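PDB 3EO4: uncharacterized protein MJ1062 from Methanocaldococcus jannaschii, which is of unknown function, though this part of the longer protein is a GNAT-family domain that probably transfers an acyl group. Local coordinates for residues Ile66-Leu69 with Thr74-Lys77; Ala127-Leu132 with Lys140-Leu145; Thr150-Gly153 with Glu157-Tyr160. All coordinates share one frame; numbering follows the deposited sequence.

Contact 1 of 3, residues Ile66-Leu69 with Thr74-Lys77; sequences IILL and TIRK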
ATOM      1  N   ILE A  66       0.166  11.906  -7.211  1.00 15.54           N
ATOM      2  CA  ILE A  66       0.673  11.373  -5.975  1.00 15.87           C
ATOM      3  C   ILE A  66       0.984  12.573  -5.081  1.00 16.58           C
ATOM      4  O   ILE A  66       1.546  13.578  -5.542  1.00 16.51           O
ATOM      5  CB  ILE A  66       2.011  10.600  -6.216  1.00 16.74           C
ATOM      6  CG1 ILE A  66       1.813   9.497  -7.265  1.00 16.33           C
ATOM      7  CG2 ILE A  66       2.537  10.003  -4.939  1.00 15.46           C
ATOM      8  CD1 ILE A  66       0.739   8.466  -6.858  1.00 18.25           C
ATOM      9  N   ILE A  67       0.652  12.438  -3.803  1.00 16.71           N
ATOM     10  CA  ILE A  67       0.962  13.440  -2.786  1.00 16.64           C
ATOM     11  C   ILE A  67       2.299  13.088  -2.124  1.00 17.23           C
ATOM     12  O   ILE A  67       2.466  11.998  -1.597  1.00 17.26           O
ATOM     13  CB  ILE A  67      -0.134  13.476  -1.706  1.00 16.95           C
ATOM     14  CG1 ILE A  67      -1.524  13.674  -2.348  1.00 15.28           C
ATOM     15  CG2 ILE A  67       0.209  14.521  -0.641  1.00 15.66           C
ATOM     16  CD1 ILE A  67      -2.688  13.394  -1.406  1.00 15.07           C
ATOM     17  N   LEU A  68       3.240  14.014  -2.168  1.00 16.58           N
ATOM     18  CA  LEU A  68       4.541  13.801  -1.598  1.00 17.92           C
ATOM     19  C   LEU A  68       4.663  14.622  -0.337  1.00 17.89           C
ATOM     20  O   LEU A  68       4.269  15.773  -0.317  1.00 19.15           O
ATOM     21  CB  LEU A  68       5.583  14.268  -2.591  1.00 18.10           C
ATOM     22  CG  LEU A  68       6.131  13.345  -3.689  1.00 19.84           C
ATOM     23  CD1 LEU A  68       5.249  12.181  -4.075  1.00 17.85           C
ATOM     24  CD2 LEU A  68       6.588  14.166  -4.912  1.00 18.45           C
ATOM     25  N   LEU A  69       5.200  14.036   0.724  1.00 17.95           N
ATOM     26  CA  LEU A  69       5.432  14.773   1.949  1.00 17.05           C
ATOM     27  C   LEU A  69       6.940  14.909   2.100  1.00 17.14           C
ATOM     28  O   LEU A  69       7.661  13.918   2.054  1.00 16.17           O
ATOM     29  CB  LEU A  69       4.801  14.081   3.172  1.00 16.42           C
ATOM     30  CG  LEU A  69       5.233  14.629   4.548  1.00 16.74           C
ATOM     31  CD1 LEU A  69       4.770  16.075   4.812  1.00 17.22           C
ATOM     32  CD2 LEU A  69       4.796  13.750   5.685  1.00 14.59           C
ATOM     33  N   THR A  74      13.458  15.295   3.271  1.00 17.16           N
ATOM     34  CA  THR A  74      13.422  14.112   2.452  1.00 16.87           C
ATOM     35  C   THR A  74      11.980  13.802   2.078  1.00 16.72           C
ATOM     36  O   THR A  74      11.088  13.862   2.930  1.00 16.81           O
ATOM     37  CB  THR A  74      14.098  12.954   3.166  1.00 16.78           C
ATOM     38  OG1 THR A  74      15.510  13.039   2.913  1.00 17.39           O
ATOM     39  CG2 THR A  74      13.567  11.614   2.662  1.00 16.15           C
ATOM     40  N   ILE A  75      11.741  13.485   0.804  1.00 16.44           N
ATOM     41  CA  ILE A  75      10.365  13.325   0.347  1.00 16.71           C
ATOM     42  C   ILE A  75       9.909  11.851   0.301  1.00 16.18           C
ATOM     43  O   ILE A  75      10.708  10.972   0.002  1.00 15.94           O
ATOM     44  CB  ILE A  75      10.091  14.070  -1.010  1.00 17.38           C
ATOM     45  CG1 ILE A  75      10.060  13.106  -2.193  1.00 18.30           C
ATOM     46  CG2 ILE A  75      11.098  15.194  -1.302  1.00 18.53           C
ATOM     47  CD1 ILE A  75       8.683  12.720  -2.496  1.00 18.45           C
ATOM     48  N   ARG A  76       8.624  11.603   0.576  1.00 15.49           N
ATOM     49  CA  ARG A  76       8.029  10.272   0.491  1.00 14.94           C
ATOM     50  C   ARG A  76       6.589  10.347  -0.028  1.00 14.90           C
ATOM     51  O   ARG A  76       5.959  11.397   0.067  1.00 14.84           O
ATOM     52  CB  ARG A  76       8.084   9.571   1.859  1.00 14.96           C
ATOM     53  CG  ARG A  76       6.896   9.862   2.810  1.00 14.22           C
ATOM     54  CD  ARG A  76       7.107   9.113   4.128  1.00 13.78           C
ATOM     55  NE  ARG A  76       6.082   9.360   5.142  1.00 10.44           N
ATOM     56  CZ  ARG A  76       6.256  10.209   6.157  1.00 13.62           C
ATOM     57  NH1 ARG A  76       7.387  10.892   6.265  1.00  6.59           N
ATOM     58  NH2 ARG A  76       5.313  10.366   7.078  1.00 13.01           N
ATOM     59  N   LYS A  77       6.079   9.234  -0.571  1.00 14.98           N
ATOM     60  CA  LYS A  77       4.695   9.133  -1.101  1.00 14.61           C
ATOM     61  C   LYS A  77       3.680   8.774  -0.030  1.00 14.54           C
ATOM     62  O   LYS A  77       3.806   7.733   0.625  1.00 15.04           O
ATOM     63  CB  LYS A  77       4.628   8.058  -2.181  1.00 14.12           C
ATOM     64  CG  LYS A  77       5.101   8.498  -3.558  1.00 17.71           C
ATOM     65  CD  LYS A  77       6.462   8.004  -3.950  1.00 21.80           C
ATOM     66  CE  LYS A  77       6.611   6.477  -3.879  1.00 24.79           C
ATOM     67  NZ  LYS A  77       5.646   5.843  -4.780  1.00 28.71           N
TER
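L69 and R76 face each other as a hydrogen-bonded antiparallel pair, with both backbone bonds formed. L69 N gives its hydrogen to R76 O at 2.8 Å, and R76 N returns the favour to L69 O at 2.9 Å. Two backbone carbons make weaker additions: L68 CA adds a CA-H...O contact to R76 O at 3.2 Å, and I75 CA does the same to L69 O at 3.3 Å.

On one face of the sheet the L69 and R76 side chains travel out together. A chi1 of 87° swings R76 CG out on the side where L69 lies, and the chain then stays extended as far as NE; this brings the guanidinium level with the end of the leucine, where L69 CD2 rests over one of its faces, off-centre, 3.7 Å from R76 NH2. On the other face L68 and K77 form the non-hydrogen-bonded pair, L68 CD1 meeting K77 CG at 3.7 Å. The same K77 CG is also pressed by I66 CG2 at 3.3 Å, a tight fit.

Further out, E99 holds R76 NE in a salt bridge, and W49 of the second subunit makes a cation-pi contact with R76. E25 of that subunit accepts a hydrogen bond from K77 N. Strand 13-18 continues the sheet beyond 66-69, bonding to I66 and L68.

The hairpin thus sets an arginine at the contact with the second subunit, where the E99 carboxylate and the W49 ring of that subunit probably stabilise its positive charge, while the L69 methyl simply packs on the guanidinium.

Contact 2 of 3, residues Ala127-Leu132 with Lys140-Leu145; sequences AHARIL and KLFESL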
ATOM      1  N   ALA A 127     -16.277  23.127  -8.471  1.00 17.05           N
ATOM      2  CA  ALA A 127     -15.749  21.785  -8.271  1.00 16.54           C
ATOM      3  C   ALA A 127     -16.573  21.117  -7.184  1.00 16.63           C
ATOM      4  O   ALA A 127     -17.211  21.805  -6.372  1.00 17.12           O
ATOM      5  CB  ALA A 127     -14.241  21.802  -7.881  1.00 15.70           C
ATOM      6  N   HIS A 128     -16.568  19.782  -7.169  1.00 15.95           N
ATOM      7  CA  HIS A 128     -17.315  19.051  -6.158  1.00 16.11           C
ATOM      8  C   HIS A 128     -16.585  17.818  -5.661  1.00 16.37           C
ATOM      9  O   HIS A 128     -15.577  17.424  -6.224  1.00 17.22           O
ATOM     10  CB  HIS A 128     -18.743  18.713  -6.638  1.00 15.12           C
ATOM     11  CG  HIS A 128     -18.802  17.691  -7.732  1.00 14.60           C
ATOM     12  ND1 HIS A 128     -18.780  18.025  -9.068  1.00 14.50           N
ATOM     13  CD2 HIS A 128     -18.929  16.344  -7.688  1.00 14.80           C
ATOM     14  CE1 HIS A 128     -18.870  16.928  -9.799  1.00 12.88           C
ATOM     15  NE2 HIS A 128     -18.965  15.894  -8.986  1.00 12.23           N
ATOM     16  N   ALA A 129     -17.105  17.226  -4.592  1.00 16.93           N
ATOM     17  CA  ALA A 129     -16.585  15.976  -4.025  1.00 16.81           C
ATOM     18  C   ALA A 129     -17.803  15.096  -3.715  1.00 16.46           C
ATOM     19  O   ALA A 129     -18.850  15.617  -3.372  1.00 16.80           O
ATOM     20  CB  ALA A 129     -15.786  16.261  -2.754  1.00 15.83           C
ATOM     21  N   ARG A 130     -17.679  13.786  -3.887  1.00 16.82           N
ATOM     22  CA  ARG A 130     -18.733  12.834  -3.495  1.00 18.59           C
ATOM     23  C   ARG A 130     -18.237  12.162  -2.228  1.00 17.84           C
ATOM     24  O   ARG A 130     -17.123  11.627  -2.212  1.00 17.68           O
ATOM     25  CB  ARG A 130     -19.007  11.764  -4.582  1.00 18.64           C
ATOM     26  CG  ARG A 130     -19.269  12.324  -5.980  1.00 22.10           C
ATOM     27  CD  ARG A 130     -19.575  11.204  -7.019  1.00 23.83           C
ATOM     28  NE  ARG A 130     -20.868  10.613  -6.743  1.00 22.60           N
ATOM     29  CZ  ARG A 130     -21.944  10.709  -7.507  1.00 24.74           C
ATOM     30  NH1 ARG A 130     -21.911  11.362  -8.670  1.00 24.93           N
ATOM     31  NH2 ARG A 130     -23.064  10.113  -7.103  1.00 22.41           N
ATOM     32  N   ILE A 131     -19.042  12.211  -1.168  1.00 17.38           N
ATOM     33  CA  ILE A 131     -18.586  11.719   0.132  1.00 17.08           C
ATOM     34  C   ILE A 131     -19.623  10.826   0.807  1.00 17.83           C
ATOM     35  O   ILE A 131     -20.825  11.171   0.877  1.00 17.62           O
ATOM     36  CB  ILE A 131     -18.158  12.877   1.091  1.00 17.32           C
ATOM     37  CG1 ILE A 131     -17.240  13.903   0.387  1.00 16.82           C
ATOM     38  CG2 ILE A 131     -17.419  12.330   2.314  1.00 16.00           C
ATOM     39  CD1 ILE A 131     -16.997  15.203   1.206  1.00 11.44           C
ATOM     40  N   LEU A 132     -19.163   9.676   1.297  1.00 18.21           N
ATOM     41  CA  LEU A 132     -20.041   8.813   2.097  1.00 19.02           C
ATOM     42  C   LEU A 132     -20.277   9.430   3.478  1.00 19.10           C
ATOM     43  O   LEU A 132     -19.361  10.032   4.079  1.00 18.32           O
ATOM     44  CB  LEU A 132     -19.465   7.415   2.269  1.00 18.89           C
ATOM     45  CG  LEU A 132     -19.469   6.354   1.182  1.00 20.47           C
ATOM     46  CD1 LEU A 132     -19.354   5.052   1.913  1.00 22.45           C
ATOM     47  CD2 LEU A 132     -20.737   6.345   0.280  1.00 18.77           C
ATOM     48  N   LYS A 140     -15.023  16.940   7.011  1.00 16.92           N
ATOM     49  CA  LYS A 140     -14.321  18.053   7.663  1.00 17.22           C
ATOM     50  C   LYS A 140     -13.288  18.707   6.767  1.00 16.44           C
ATOM     51  O   LYS A 140     -13.150  19.926   6.761  1.00 16.96           O
ATOM     52  CB  LYS A 140     -13.623  17.567   8.920  1.00 17.34           C
ATOM     53  CG  LYS A 140     -14.603  17.298  10.000  1.00 21.38           C
ATOM     54  CD  LYS A 140     -13.923  16.758  11.218  1.00 26.62           C
ATOM     55  CE  LYS A 140     -14.891  16.769  12.395  1.00 27.96           C
ATOM     56  NZ  LYS A 140     -14.091  16.817  13.638  1.00 31.63           N
ATOM     57  N   LEU A 141     -12.562  17.885   6.026  1.00 16.18           N
ATOM     58  CA  LEU A 141     -11.591  18.362   5.044  1.00 16.34           C
ATOM     59  C   LEU A 141     -12.226  19.354   4.055  1.00 16.46           C
ATOM     60  O   LEU A 141     -11.758  20.486   3.920  1.00 16.84           O
ATOM     61  CB  LEU A 141     -10.942  17.165   4.298  1.00 16.15           C
ATOM     62  CG  LEU A 141      -9.734  17.292   3.341  1.00 15.45           C
ATOM     63  CD1 LEU A 141      -9.322  15.917   2.899  1.00 16.81           C
ATOM     64  CD2 LEU A 141      -9.989  18.164   2.109  1.00 15.49           C
ATOM     65  N   PHE A 142     -13.281  18.929   3.370  1.00 16.71           N
ATOM     66  CA  PHE A 142     -13.862  19.742   2.293  1.00 16.93           C
ATOM     67  C   PHE A 142     -14.631  20.954   2.804  1.00 16.45           C
ATOM     68  O   PHE A 142     -14.537  22.047   2.217  1.00 15.36           O
ATOM     69  CB  PHE A 142     -14.735  18.889   1.367  1.00 17.05           C
ATOM     70  CG  PHE A 142     -13.940  18.006   0.440  1.00 19.20           C
ATOM     71  CD1 PHE A 142     -13.369  18.527  -0.719  1.00 19.63           C
ATOM     72  CD2 PHE A 142     -13.746  16.649   0.738  1.00 20.69           C
ATOM     73  CE1 PHE A 142     -12.637  17.705  -1.587  1.00 20.33           C
ATOM     74  CE2 PHE A 142     -13.012  15.828  -0.099  1.00 20.15           C
ATOM     75  CZ  PHE A 142     -12.454  16.343  -1.252  1.00 21.15           C
ATOM     76  N   GLU A 143     -15.350  20.778   3.914  1.00 15.37           N
ATOM     77  CA  GLU A 143     -15.972  21.925   4.574  1.00 15.61           C
ATOM     78  C   GLU A 143     -14.922  22.934   5.094  1.00 15.31           C
ATOM     79  O   GLU A 143     -15.176  24.131   5.121  1.00 16.12           O
ATOM     80  CB  GLU A 143     -16.942  21.493   5.684  1.00 15.41           C
ATOM     81  CG  GLU A 143     -18.130  20.618   5.170  1.00 18.85           C
ATOM     82  CD  GLU A 143     -19.238  20.438   6.194  1.00 22.52           C
ATOM     83  OE1 GLU A 143     -18.947  20.476   7.408  1.00 22.08           O
ATOM     84  OE2 GLU A 143     -20.409  20.252   5.785  1.00 26.72           O
ATOM     85  N   SER A 144     -13.738  22.484   5.483  1.00 14.94           N
ATOM     86  CA  SER A 144     -12.718  23.471   5.892  1.00 14.69           C
ATOM     87  C   SER A 144     -12.276  24.330   4.688  1.00 14.34           C
ATOM     88  O   SER A 144     -11.738  25.414   4.844  1.00 15.05           O
ATOM     89  CB  SER A 144     -11.523  22.801   6.567  1.00 14.16           C
ATOM     90  OG  SER A 144     -10.616  22.315   5.591  1.00 14.23           O
ATOM     91  N   LEU A 145     -12.541  23.849   3.488  1.00 13.51           N
ATOM     92  CA  LEU A 145     -12.219  24.593   2.268  1.00 13.70           C
ATOM     93  C   LEU A 145     -13.437  25.277   1.664  1.00 13.64           C
ATOM     94  O   LEU A 145     -13.391  25.756   0.524  1.00 14.39           O
ATOM     95  CB  LEU A 145     -11.559  23.687   1.224  1.00 12.70           C
ATOM     96  CG  LEU A 145     -10.210  23.083   1.599  1.00 14.69           C
ATOM     97  CD1 LEU A 145      -9.824  21.981   0.606  1.00 16.53           C
ATOM     98  CD2 LEU A 145      -9.107  24.146   1.738  1.00 11.96           C
TER
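A129 and F142 meet in a CH-pi contact: the A129 methyl sits squarely over the phenyl ring. A129 CB is 3.6 Å from the ring centroid and only 11° off the ring normal, so it is almost equally far from all six carbons. The F142 CG lies anti to its carbonyl carbon (chi1 -75°), which sends the ring off the helix toward the strand. From within the helix, L141 CD2 lies over the centre of the opposite face, 4.2 Å above the plane, so the phenyl is sandwiched between two methyl groups.

Plain apolar packing adds the second strand residue. I131 CD1 reaches F142 CD2 at 3.6 Å, coming in at a slant, with the ethyl branch of I131 extended (chi2 169°) to bring its tip to the ring.

No hydrogen bond crosses the interface. S144 OG donates to L141 O at 2.7 Å within 140-145, and R109 bonds to the same hydroxyl.

This is helix-on-sheet packing in the core of the GNAT domain. A bound MES, probably from the crystallisation liquor, lies about 4 Å from the F142 side chain. F147 meets the F142 ring edge-to-face, while I95 of strand 92-97 and V112 of helix 107-121 also touch F142. F142 carries the contact between these segments, and S138 and I139, earlier in the helix, also touch I131; strand 157-163 borders strand 126-132 within the sheet, with Y160 touching I131.

Contact 3 of 3, residues Thr150-Gly153 with Glu157-Tyr160; sequences TKKG and EWIY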
ATOM      1  N   THR A 150     -24.677  19.833  -0.909  1.00 22.18           N
ATOM      2  CA  THR A 150     -25.543  20.407  -1.939  1.00 23.55           C
ATOM      3  C   THR A 150     -26.704  19.508  -2.357  1.00 23.40           C
ATOM      4  O   THR A 150     -27.793  19.998  -2.617  1.00 23.35           O
ATOM      5  CB  THR A 150     -24.682  20.857  -3.160  1.00 23.58           C
ATOM      6  OG1 THR A 150     -24.427  22.260  -3.060  1.00 26.08           O
ATOM      7  CG2 THR A 150     -25.355  20.600  -4.483  1.00 25.17           C
ATOM      8  N   LYS A 151     -26.472  18.199  -2.378  1.00 23.81           N
ATOM      9  CA  LYS A 151     -27.291  17.276  -3.160  1.00 24.52           C
ATOM     10  C   LYS A 151     -26.964  15.838  -2.752  1.00 23.84           C
ATOM     11  O   LYS A 151     -25.827  15.541  -2.422  1.00 24.03           O
ATOM     12  CB  LYS A 151     -26.946  17.468  -4.645  1.00 24.93           C
ATOM     13  CG  LYS A 151     -27.923  16.868  -5.644  1.00 28.19           C
ATOM     14  CD  LYS A 151     -27.271  16.688  -7.039  1.00 32.01           C
ATOM     15  CE  LYS A 151     -26.577  17.944  -7.541  1.00 34.46           C
ATOM     16  NZ  LYS A 151     -26.510  18.000  -9.039  1.00 37.29           N
ATOM     17  N   LYS A 152     -27.951  14.948  -2.776  1.00 24.08           N
ATOM     18  CA  LYS A 152     -27.687  13.510  -2.591  1.00 24.23           C
ATOM     19  C   LYS A 152     -26.853  12.981  -3.751  1.00 23.70           C
ATOM     20  O   LYS A 152     -27.025  13.409  -4.889  1.00 24.18           O
ATOM     21  CB  LYS A 152     -29.003  12.722  -2.543  1.00 24.56           C
ATOM     22  CG  LYS A 152     -29.521  12.372  -1.163  1.00 25.60           C
ATOM     23  CD  LYS A 152     -30.419  11.113  -1.224  1.00 27.18           C
ATOM     24  CE  LYS A 152     -29.685   9.784  -0.803  1.00 30.25           C
ATOM     25  NZ  LYS A 152     -28.149   9.791  -0.802  1.00 27.94           N
ATOM     26  N   GLY A 153     -25.938  12.068  -3.466  1.00 23.11           N
ATOM     27  CA  GLY A 153     -25.319  11.266  -4.519  1.00 22.59           C
ATOM     28  C   GLY A 153     -26.134   9.979  -4.559  1.00 22.52           C
ATOM     29  O   GLY A 153     -27.351  10.023  -4.480  1.00 22.55           O
ATOM     30  N   GLU A 157     -24.509   8.665   0.221  1.00 19.65           N
ATOM     31  CA  GLU A 157     -23.484   9.471  -0.444  1.00 19.19           C
ATOM     32  C   GLU A 157     -24.027  10.899  -0.710  1.00 19.05           C
ATOM     33  O   GLU A 157     -25.186  11.071  -1.120  1.00 18.35           O
ATOM     34  CB  GLU A 157     -23.104   8.794  -1.760  1.00 18.63           C
ATOM     35  CG  GLU A 157     -21.906   9.362  -2.490  1.00 21.02           C
ATOM     36  CD  GLU A 157     -21.736   8.749  -3.876  1.00 21.88           C
ATOM     37  OE1 GLU A 157     -22.677   8.830  -4.686  1.00 21.84           O
ATOM     38  OE2 GLU A 157     -20.661   8.203  -4.161  1.00 24.65           O
ATOM     39  N   TRP A 158     -23.179  11.903  -0.473  1.00 18.72           N
ATOM     40  CA  TRP A 158     -23.551  13.306  -0.611  1.00 17.92           C
ATOM     41  C   TRP A 158     -22.587  14.056  -1.506  1.00 18.09           C
ATOM     42  O   TRP A 158     -21.380  13.823  -1.465  1.00 17.34           O
ATOM     43  CB  TRP A 158     -23.540  13.983   0.762  1.00 17.96           C
ATOM     44  CG  TRP A 158     -24.570  13.434   1.616  1.00 19.20           C
ATOM     45  CD1 TRP A 158     -24.429  12.442   2.527  1.00 19.77           C
ATOM     46  CD2 TRP A 158     -25.956  13.778   1.597  1.00 20.54           C
ATOM     47  NE1 TRP A 158     -25.636  12.161   3.107  1.00 21.21           N
ATOM     48  CE2 TRP A 158     -26.596  12.963   2.548  1.00 20.50           C
ATOM     49  CE3 TRP A 158     -26.718  14.709   0.877  1.00 20.32           C
ATOM     50  CZ2 TRP A 158     -27.956  13.050   2.809  1.00 19.27           C
ATOM     51  CZ3 TRP A 158     -28.077  14.796   1.134  1.00 19.09           C
ATOM     52  CH2 TRP A 158     -28.679  13.969   2.094  1.00 20.61           C
ATOM     53  N   ILE A 159     -23.131  14.978  -2.293  1.00 17.96           N
ATOM     54  CA  ILE A 159     -22.313  15.886  -3.085  1.00 17.35           C
ATOM     55  C   ILE A 159     -22.158  17.183  -2.310  1.00 17.32           C
ATOM     56  O   ILE A 159     -23.150  17.704  -1.758  1.00 17.78           O
ATOM     57  CB  ILE A 159     -22.984  16.222  -4.429  1.00 17.78           C
ATOM     58  CG1 ILE A 159     -23.627  14.970  -5.062  1.00 17.42           C
ATOM     59  CG2 ILE A 159     -22.017  16.981  -5.344  1.00 16.60           C
ATOM     60  CD1 ILE A 159     -22.696  13.796  -5.211  1.00 18.94           C
ATOM     61  N   TYR A 160     -20.915  17.658  -2.276  1.00 15.84           N
ATOM     62  CA  TYR A 160     -20.490  18.880  -1.644  1.00 16.12           C
ATOM     63  C   TYR A 160     -19.832  19.713  -2.744  1.00 16.41           C
ATOM     64  O   TYR A 160     -18.975  19.191  -3.459  1.00 15.51           O
ATOM     65  CB  TYR A 160     -19.424  18.564  -0.581  1.00 15.95           C
ATOM     66  CG  TYR A 160     -19.955  17.933   0.679  1.00 16.40           C
ATOM     67  CD1 TYR A 160     -20.060  18.678   1.837  1.00 16.48           C
ATOM     68  CD2 TYR A 160     -20.343  16.584   0.716  1.00 17.78           C
ATOM     69  CE1 TYR A 160     -20.562  18.121   2.999  1.00 15.98           C
ATOM     70  CE2 TYR A 160     -20.846  16.011   1.880  1.00 18.06           C
ATOM     71  CZ  TYR A 160     -20.954  16.797   3.006  1.00 18.69           C
ATOM     72  OH  TYR A 160     -21.420  16.265   4.165  1.00 20.21           O
TER
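K152 lies slantwise over the W158 indole, and the lysine can be followed outward across it. K152 CB leads into CG, which lies 3.6 Å from W158 CZ3 and over the face of the six-membered ring, a CH-pi contact. A turn about the CG-CD bond (chi3 99°) and another about CD-CE then curl the chain so that K152 NZ comes back above that face, 4.9 Å from the ring centroid and 13° off its normal: a cation-pi pair. At this tip K152 NZ also lies 3.2 Å from E157 O and is hydrogen-bonded to R154 O in the turn. W158 NE1 is held by E133.

The backbone of 150-153, which turns a corner at K151, pairs antiparallel with strand 157-160. I159 N bonds to K151 O at 2.8 Å, and T150 N to I159 O at 2.8 Å; K151 N adds a weak bond to that same oxygen, giving a classic beta bulge. G153 N closes the far end on E157 O at 2.7 Å. I159 CD1 touches G153 CA at 3.7 Å.

With a lysine over the indole face and K149 forming a second cation-pi contact with W158, the aromatic probably helps to stabilise positive charge at this partly exposed edge.

In the fold
Contact 2 is pure core: three buried apolar side chains, with no hydrogen bond between helix and strand. Contacts 1 and 3 both join antiparallel neighbours through backbone bonds, yet contact 1 is mostly buried and has the second subunit beside it, whereas contact 3 is partly buried and bulged at an outer edge. Contacts 2 and 3 share a sheet, strand 126-132 lying next to 157-163; they touch through the salt bridge of R130 NH2 with E157 OE1, 2.8 Å apart. Contact 1 belongs to the other sheet, on the opposite side of the chain's centre, its centre 22 Å from that of contact 2 and 31 Å from that of contact 3.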